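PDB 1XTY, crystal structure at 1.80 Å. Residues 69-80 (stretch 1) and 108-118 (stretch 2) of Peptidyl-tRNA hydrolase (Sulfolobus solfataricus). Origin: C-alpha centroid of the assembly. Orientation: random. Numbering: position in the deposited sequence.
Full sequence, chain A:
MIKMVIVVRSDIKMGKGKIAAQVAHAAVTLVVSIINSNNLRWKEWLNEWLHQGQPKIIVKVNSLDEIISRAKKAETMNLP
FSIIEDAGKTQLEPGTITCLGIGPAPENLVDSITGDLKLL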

# COMPACT_ATOMS: atom_id res chain seq x y z
N SER A 69 -5.93 18.35 10.76
CA SER A 69 -5.37 18.60 12.07
C SER A 69 -4.12 17.76 12.29
O SER A 69 -3.10 18.25 12.76
CB SER A 69 -6.39 18.28 13.16
OG SER A 69 -5.81 18.35 14.44
N ARG A 70 -4.19 16.48 11.93
CA ARG A 70 -3.07 15.58 12.12
C ARG A 70 -1.95 15.77 11.10
O ARG A 70 -0.78 15.51 11.40
CB ARG A 70 -3.57 14.14 12.15
CG ARG A 70 -4.45 13.91 13.37
CD ARG A 70 -4.96 12.50 13.51
NE ARG A 70 -5.72 12.34 14.75
CZ ARG A 70 -6.84 13.01 15.03
NH1 ARG A 70 -7.33 13.89 14.17
NH2 ARG A 70 -7.46 12.81 16.19
N ALA A 71 -2.29 16.24 9.90
CA ALA A 71 -1.26 16.50 8.90
C ALA A 71 -0.43 17.69 9.36
O ALA A 71 0.79 17.72 9.19
CB ALA A 71 -1.91 16.80 7.54
N LYS A 72 -1.08 18.67 9.97
CA LYS A 72 -0.38 19.85 10.46
C LYS A 72 0.57 19.45 11.60
O LYS A 72 1.68 19.95 11.70
CB LYS A 72 -1.40 20.88 10.95
CG LYS A 72 -0.83 22.25 11.30
CD LYS A 72 -0.20 22.28 12.68
CE LYS A 72 0.17 23.70 13.07
NZ LYS A 72 1.05 24.35 12.06
N LYS A 73 0.11 18.52 12.43
CA LYS A 73 0.92 18.04 13.54
C LYS A 73 2.17 17.35 12.99
O LYS A 73 3.28 17.63 13.42
CB LYS A 73 0.09 17.06 14.37
CG LYS A 73 0.44 17.01 15.84
CD LYS A 73 -0.82 16.80 16.67
CE LYS A 73 -0.53 16.76 18.16
NZ LYS A 73 -1.79 16.72 18.95
N ALA A 74 1.97 16.47 12.01
CA ALA A 74 3.08 15.75 11.39
C ALA A 74 4.08 16.72 10.76
O ALA A 74 5.29 16.57 10.91
CB ALA A 74 2.54 14.79 10.34
N GLU A 75 3.55 17.71 10.05
CA GLU A 75 4.37 18.71 9.37
C GLU A 75 5.22 19.54 10.34
O GLU A 75 6.42 19.74 10.12
CB GLU A 75 3.45 19.62 8.55
CG GLU A 75 4.11 20.86 7.97
CD GLU A 75 4.08 22.04 8.91
OE1 GLU A 75 2.97 22.44 9.34
OE2 GLU A 75 5.16 22.58 9.22
N THR A 76 4.60 20.01 11.41
CA THR A 76 5.29 20.81 12.41
C THR A 76 6.43 20.03 13.04
O THR A 76 7.47 20.58 13.37
CB THR A 76 4.31 21.27 13.52
OG1 THR A 76 3.28 22.08 12.94
CG2 THR A 76 5.05 22.08 14.57
N MET A 77 6.22 18.72 13.21
CA MET A 77 7.23 17.86 13.82
C MET A 77 8.20 17.27 12.80
O MET A 77 8.99 16.39 13.12
CB MET A 77 6.55 16.75 14.61
CG MET A 77 5.64 17.30 15.68
SD MET A 77 5.07 16.05 16.81
CE MET A 77 3.85 15.30 15.86
N ASN A 78 8.12 17.78 11.58
CA ASN A 78 9.00 17.35 10.50
C ASN A 78 9.02 15.85 10.25
O ASN A 78 10.08 15.25 10.11
CB ASN A 78 10.42 17.85 10.76
CG ASN A 78 10.50 19.37 10.81
OD1 ASN A 78 10.18 20.05 9.83
ND2 ASN A 78 10.93 19.91 11.94
N LEU A 79 7.83 15.25 10.19
CA LEU A 79 7.70 13.82 9.92
C LEU A 79 7.18 13.69 8.49
O LEU A 79 6.53 14.60 7.97
CB LEU A 79 6.68 13.18 10.87
CG LEU A 79 6.97 13.19 12.37
CD1 LEU A 79 5.86 12.44 13.10
CD2 LEU A 79 8.32 12.54 12.64
N PRO A 80 7.47 12.56 7.83
CA PRO A 80 7.00 12.36 6.46
C PRO A 80 5.49 12.17 6.49
O PRO A 80 4.97 11.51 7.38
CB PRO A 80 7.70 11.06 6.02
CG PRO A 80 8.83 10.88 7.00
CD PRO A 80 8.26 11.40 8.29
N ASN A 108 6.21 5.93 19.15
CA ASN A 108 5.81 6.83 20.22
C ASN A 108 5.78 8.25 19.69
O ASN A 108 5.01 9.09 20.17
CB ASN A 108 6.79 6.72 21.40
CG ASN A 108 6.71 5.37 22.09
OD1 ASN A 108 7.68 4.90 22.68
ND2 ASN A 108 5.53 4.75 22.03
N LEU A 109 6.60 8.52 18.69
CA LEU A 109 6.64 9.84 18.08
C LEU A 109 5.36 9.98 17.27
O LEU A 109 4.68 11.00 17.34
CB LEU A 109 7.88 9.98 17.19
CG LEU A 109 8.12 11.37 16.61
CD1 LEU A 109 8.21 12.39 17.74
CD2 LEU A 109 9.40 11.37 15.79
N VAL A 110 5.02 8.94 16.52
CA VAL A 110 3.81 8.97 15.71
C VAL A 110 2.57 8.97 16.60
O VAL A 110 1.55 9.57 16.26
CB VAL A 110 3.75 7.76 14.75
CG1 VAL A 110 2.53 7.88 13.85
CG2 VAL A 110 5.02 7.70 13.91
N ASP A 111 2.66 8.29 17.75
CA ASP A 111 1.53 8.24 18.67
C ASP A 111 1.19 9.62 19.23
O ASP A 111 0.06 9.86 19.64
CB ASP A 111 1.81 7.28 19.84
CG ASP A 111 1.65 5.83 19.45
OD1 ASP A 111 0.68 5.51 18.72
OD2 ASP A 111 2.47 5.00 19.88
N SER A 112 2.17 10.51 19.26
CA SER A 112 1.92 11.85 19.77
C SER A 112 1.04 12.59 18.77
O SER A 112 0.77 13.78 18.91
CB SER A 112 3.24 12.62 19.98
OG SER A 112 3.90 12.88 18.76
N ILE A 113 0.58 11.85 17.75
CA ILE A 113 -0.28 12.38 16.70
C ILE A 113 -1.56 11.57 16.52
O ILE A 113 -2.65 12.12 16.40
CB ILE A 113 0.41 12.38 15.32
CG1 ILE A 113 1.73 13.12 15.38
CG2 ILE A 113 -0.52 13.01 14.29
CD1 ILE A 113 2.48 13.11 14.06
N THR A 114 -1.42 10.24 16.48
CA THR A 114 -2.56 9.36 16.25
C THR A 114 -2.83 8.32 17.34
O THR A 114 -3.53 7.34 17.10
CB THR A 114 -2.40 8.60 14.92
OG1 THR A 114 -1.27 7.72 15.02
CG2 THR A 114 -2.16 9.58 13.78
N GLY A 115 -2.28 8.53 18.53
CA GLY A 115 -2.48 7.56 19.60
C GLY A 115 -3.90 7.46 20.13
O GLY A 115 -4.20 6.56 20.93
N ASP A 116 -4.79 8.34 19.69
CA ASP A 116 -6.18 8.35 20.16
C ASP A 116 -7.20 7.87 19.13
O ASP A 116 -8.40 8.04 19.33
CB ASP A 116 -6.55 9.77 20.60
CG ASP A 116 -6.44 10.78 19.46
OD1 ASP A 116 -5.41 10.77 18.76
OD2 ASP A 116 -7.38 11.59 19.27
N LEU A 117 -6.74 7.26 18.05
CA LEU A 117 -7.67 6.82 17.02
C LEU A 117 -8.01 5.34 17.05
O LEU A 117 -7.21 4.52 17.49
CB LEU A 117 -7.11 7.20 15.64
CG LEU A 117 -6.66 8.66 15.55
CD1 LEU A 117 -5.99 8.91 14.22
CD2 LEU A 117 -7.87 9.57 15.74
N LYS A 118 -9.21 5.02 16.57
CA LYS A 118 -9.69 3.65 16.51
C LYS A 118 -9.17 2.98 15.24
O LYS A 118 -9.04 3.62 14.20
CB LYS A 118 -11.22 3.62 16.49
CG LYS A 118 -11.90 4.20 17.72
CD LYS A 118 -13.42 4.12 17.57
CE LYS A 118 -14.14 4.66 18.79
NZ LYS A 118 -15.62 4.61 18.62

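How do the two backbones meet? Helix 69-76 and the helix that begins before Asn108 run roughly antiparallel, at 147° between their N-to-C directions, and their axes approach to 9.7 Å. The backbones are closer at one end than the other: Arg70 CA lies 6.2 Å from Ile113 CA, whereas Met77 CA and Leu109 CA are 9.1 Å apart.

What fills the space between them? Ile113, which loses more surface to the contact than any other residue, reaches across with its side chain end. Ile113 CD1 packs against Ala74 CB at 4.1 Å and Leu79 CD1 at 3.6 Å, while Ile113 CG1 lies a tight 3.1 Å from Met77 CE. Ile113 CD1 also lies 3.8 Å from Ala74 CA, so it packs on the helix backbone as well as on the methyl group. Beyond the first helix, Leu79 extends the apolar patch, with Leu79 CD2 meeting Leu109 CD2 at 3.5 Å.

Where does charge enter? Arg70 carries an extended chain past Ile113, with Arg70 CB 3.9 Å from Ile113 CG2, to the turn spanning Thr114 to Leu117. There Arg70 NH2 forms a salt bridge with Asp116 OD2 at 3.3 Å; the accompanying hydrogen bond is weak, its angle only 138°, although the carboxylate oxygen lies near the guanidinium plane. Leu117 CD2 sits 3.3 Å from the same Arg70 NH2, so the charged group also has an apolar neighbour.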